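Long-range contact in glycerol kinase, putative (Plasmodium falciparum, PDB 2W40), which probably catalyses the ATP-dependent phosphorylation of glycerol to sn-glycerol 3-phosphate in glycerol degradation: residues C[128-133]-C[189-194]. Residues are numbered along the deposited sequence; the frame is centred on the assembly and turned at random.
Sequences KKTGTY and RTLLMD. With EDO (1,2-ethanediol), chain B; EDO (1,2-ethanediol), chain D.
Three hydrogen bonds grip Asp194 OD1: the backbone N-H groups of Asn196 and Thr197, the former closing an Asx turn, and a water 2.6 Å from OD1 that is also bonded to Lys128 O. With its carboxylate thus fixed, Asp194 presents OD2 to the bent chain of Lys129, which it meets at roughly a right angle, Lys129 CD lying 3.5 Å from Asp194 OD2. The contact is with methylenes: bends at chi2, chi3 and chi4 carry NZ past the carboxylate, to a salt bridge with Asp201 and a bond to an ethanediol, yet the nearby opposite charges probably still attract. Asp194 CA, 3.4 Å from Lys129 O, makes a CA-H...O contact, and a second water joins Thr130 O to Met193 O. No direct hydrogen bond links the two segments; a backbone bond between Lys129 and Ile195 falls just beyond. Leu191 brings its CD2 branch against Thr132 CG2 (3.6 Å), with Thr130 OG1 equally close. Thr130 OG1, in the crowded position between backbone N and carbonyl carbon (chi1 70°), turns back to Ile126 O and weakly receives Thr132 N-H. Gly131, with positive phi (94°), swings the chain out of helix 123-130. Within 189-194, Thr190 OG1 accepts Leu192 N-H at 3.0 Å in an ST turn. A water-bridged helix C-terminus thus packs on a turn-rich loop in the N-terminal domain of an FGGY-family kinase, of the sugar kinase/Hsp70/actin superfamily.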
ATOM      1  N   LYS C 128      25.933  26.463 -11.050  1.00 10.34           N
ATOM      2  CA  LYS C 128      27.002  26.869 -11.992  1.00 11.66           C
ATOM      3  C   LYS C 128      28.322  26.233 -11.564  1.00 10.28           C
ATOM      4  O   LYS C 128      29.089  25.760 -12.338  1.00 11.21           O
ATOM      5  CB  LYS C 128      27.148  28.373 -12.079  1.00 15.19           C
ATOM      6  CG  LYS C 128      26.015  29.154 -12.810  1.00 24.11           C
ATOM      7  CD  LYS C 128      25.538  28.472 -14.168  1.00 30.38           C
ATOM      8  CE  LYS C 128      24.470  29.313 -14.908  1.00 29.56           C
ATOM      9  NZ  LYS C 128      23.419  28.502 -15.664  1.00 31.09           N
ATOM     10  N   LYS C 129      28.561  26.185 -10.264  1.00  9.64           N
ATOM     11  CA  LYS C 129      29.823  25.634  -9.793  1.00  8.83           C
ATOM     12  C   LYS C 129      29.929  24.122 -10.018  1.00  8.44           C
ATOM     13  O   LYS C 129      30.965  23.651 -10.408  1.00  9.39           O
ATOM     14  CB  LYS C 129      30.012  26.059  -8.365  1.00  8.14           C
ATOM     15  CG  LYS C 129      31.263  25.501  -7.675  1.00 10.17           C
ATOM     16  CD  LYS C 129      32.600  25.882  -8.294  1.00 14.09           C
ATOM     17  CE  LYS C 129      33.031  27.453  -8.230  1.00 15.21           C
ATOM     18  NZ  LYS C 129      33.100  27.914  -6.786  1.00 18.49           N
ATOM     19  N   THR C 130      28.868  23.407  -9.599  1.00  7.98           N
ATOM     20  CA  THR C 130      28.909  21.952  -9.411  1.00  8.10           C
ATOM     21  C   THR C 130      28.106  21.157 -10.397  1.00  7.79           C
ATOM     22  O   THR C 130      28.234  19.957 -10.460  1.00  8.47           O
ATOM     23  CB  THR C 130      28.481  21.520  -7.958  1.00  9.26           C
ATOM     24  OG1 THR C 130      27.059  21.771  -7.857  1.00  9.04           O
ATOM     25  CG2 THR C 130      29.334  22.181  -6.868  1.00 10.86           C
ATOM     26  N   GLY C 131      27.150  21.773 -11.073  1.00  8.62           N
ATOM     27  CA  GLY C 131      26.179  21.044 -11.874  1.00  7.73           C
ATOM     28  C   GLY C 131      24.828  20.624 -11.323  1.00  7.14           C
ATOM     29  O   GLY C 131      23.926  20.219 -12.044  1.00  9.13           O
ATOM     30  N   THR C 132      24.637  20.933 -10.043  1.00  8.11           N
ATOM     31  CA  THR C 132      23.434  20.586  -9.320  1.00  6.94           C
ATOM     32  C   THR C 132      23.093  21.664  -8.267  1.00  8.36           C
ATOM     33  O   THR C 132      23.979  22.375  -7.844  1.00  8.46           O
ATOM     34  CB  THR C 132      23.610  19.182  -8.548  1.00  8.76           C
ATOM     35  OG1 THR C 132      22.334  18.718  -8.077  1.00 10.74           O
ATOM     36  CG2 THR C 132      24.742  19.282  -7.460  1.00  9.70           C
ATOM     37  N   TYR C 133      21.805  21.681  -7.931  1.00  8.39           N
ATOM     38  CA  TYR C 133      21.372  22.373  -6.678  1.00  8.58           C
ATOM     39  C   TYR C 133      21.657  21.463  -5.480  1.00  9.23           C
ATOM     40  O   TYR C 133      21.977  20.291  -5.657  1.00 10.39           O
ATOM     41  CB  TYR C 133      19.905  22.656  -6.758  1.00  9.26           C
ATOM     42  CG  TYR C 133      19.406  23.528  -7.888  1.00 11.26           C
ATOM     43  CD1 TYR C 133      20.087  24.601  -8.292  1.00 10.25           C
ATOM     44  CD2 TYR C 133      18.286  23.205  -8.568  1.00 17.73           C
ATOM     45  CE1 TYR C 133      19.601  25.487  -9.224  1.00 13.79           C
ATOM     46  CE2 TYR C 133      17.844  24.007  -9.613  1.00 17.41           C
ATOM     47  CZ  TYR C 133      18.529  25.191  -9.906  1.00 18.79           C
ATOM     48  OH  TYR C 133      18.082  26.045 -10.948  1.00 24.39           O
ATOM     49  N   ARG C 189      29.896  13.820  -8.488  1.00  6.37           N
ATOM     50  CA  ARG C 189      28.722  13.358  -7.778  1.00  6.13           C
ATOM     51  C   ARG C 189      28.746  13.732  -6.291  1.00  7.73           C
ATOM     52  O   ARG C 189      27.950  13.267  -5.466  1.00  7.83           O
ATOM     53  CB  ARG C 189      28.548  11.875  -7.924  1.00  7.23           C
ATOM     54  CG  ARG C 189      28.621  11.419  -9.356  1.00  8.07           C
ATOM     55  CD  ARG C 189      27.666  12.127 -10.288  1.00  8.38           C
ATOM     56  NE  ARG C 189      26.256  11.816  -9.977  1.00  8.66           N
ATOM     57  CZ  ARG C 189      25.211  11.942 -10.783  1.00 10.18           C
ATOM     58  NH1 ARG C 189      25.320  12.511 -11.992  1.00 10.89           N
ATOM     59  NH2 ARG C 189      24.024  11.496 -10.405  1.00 11.24           N
ATOM     60  N   THR C 190      29.737  14.531  -5.962  1.00  8.27           N
ATOM     61  CA  THR C 190      30.022  14.824  -4.533  1.00  9.20           C
ATOM     62  C   THR C 190      29.450  16.182  -4.028  1.00  9.48           C
ATOM     63  O   THR C 190      29.300  16.346  -2.771  1.00  8.90           O
ATOM     64  CB  THR C 190      31.577  14.838  -4.297  1.00  8.11           C
ATOM     65  OG1 THR C 190      32.144  15.930  -5.020  1.00  7.41           O
ATOM     66  CG2 THR C 190      32.287  13.484  -4.532  1.00  9.93           C
ATOM     67  N   LEU C 191      29.201  17.122  -4.958  1.00  9.72           N
ATOM     68  CA  LEU C 191      28.795  18.508  -4.664  1.00  9.77           C
ATOM     69  C   LEU C 191      30.024  19.345  -4.214  1.00  7.27           C
ATOM     70  O   LEU C 191      29.873  20.445  -3.708  1.00  8.50           O
ATOM     71  CB  LEU C 191      27.646  18.599  -3.683  1.00  8.81           C
ATOM     72  CG  LEU C 191      26.304  19.088  -4.184  1.00 10.44           C
ATOM     73  CD1 LEU C 191      25.103  18.843  -3.190  1.00 10.09           C
ATOM     74  CD2 LEU C 191      26.456  20.478  -4.517  1.00 11.21           C
ATOM     75  N   LEU C 192      31.247  18.736  -4.346  1.00  7.78           N
ATOM     76  CA  LEU C 192      32.516  19.360  -3.957  1.00  7.79           C
ATOM     77  C   LEU C 192      33.440  19.744  -5.126  1.00  7.20           C
ATOM     78  O   LEU C 192      34.461  20.411  -4.880  1.00  9.26           O
ATOM     79  CB  LEU C 192      33.307  18.529  -2.972  1.00  8.91           C
ATOM     80  CG  LEU C 192      32.540  18.073  -1.770  1.00  9.58           C
ATOM     81  CD1 LEU C 192      33.460  17.092  -1.027  1.00 10.77           C
ATOM     82  CD2 LEU C 192      32.090  19.278  -0.928  1.00  8.66           C
ATOM     83  N   MET C 193      33.143  19.253  -6.355  1.00  8.65           N
ATOM     84  CA  MET C 193      34.031  19.491  -7.463  1.00  7.89           C
ATOM     85  C   MET C 193      33.474  20.649  -8.313  1.00  7.56           C
ATOM     86  O   MET C 193      32.270  20.688  -8.557  1.00  8.06           O
ATOM     87  CB  MET C 193      34.092  18.255  -8.331  1.00  7.54           C
ATOM     88  CG  MET C 193      35.210  18.317  -9.362  1.00  8.68           C
ATOM     89  SD  MET C 193      35.167  16.983 -10.593  1.00 10.73           S
ATOM     90  CE  MET C 193      33.868  17.593 -11.732  1.00  8.03           C
ATOM     91  N   ASP C 194      34.366  21.468  -8.852  1.00  8.55           N
ATOM     92  CA  ASP C 194      34.075  22.493  -9.850  1.00  9.68           C
ATOM     93  C   ASP C 194      33.845  21.752 -11.186  1.00  8.33           C
ATOM     94  O   ASP C 194      34.768  21.074 -11.690  1.00  9.76           O
ATOM     95  CB  ASP C 194      35.207  23.463  -9.960  1.00 10.74           C
ATOM     96  CG  ASP C 194      34.863  24.636 -10.942  1.00  8.67           C
ATOM     97  OD1 ASP C 194      34.349  24.406 -12.054  1.00 12.52           O
ATOM     98  OD2 ASP C 194      35.184  25.817 -10.584  1.00 12.52           O
TER
HETATM   99  C1  EDO B1508      19.629  21.114 -11.376  1.00 16.66           C
HETATM  100  O1  EDO B1508      18.720  21.363 -12.474  1.00 18.51           O
HETATM  101  C2  EDO B1508      19.102  20.070 -10.428  1.00 12.76           C
HETATM  102  O2  EDO B1508      19.972  19.879  -9.394  1.00 15.38           O
HETATM  103  C1  EDO D1505      29.650  28.319  -3.867  1.00 28.96           C
HETATM  104  O1  EDO D1505      29.410  29.729  -3.808  1.00 32.95           O
HETATM  105  C2  EDO D1505      29.556  28.075  -5.351  1.00 23.85           C
HETATM  106  O2  EDO D1505      30.609  28.780  -6.039  1.00 22.63           O
HETATM  107  O   HOH W   1      32.144  25.761 -12.530  1.00 20.51           O
HETATM  108  O   HOH W   2      30.619  18.688  -9.806  1.00 10.64           O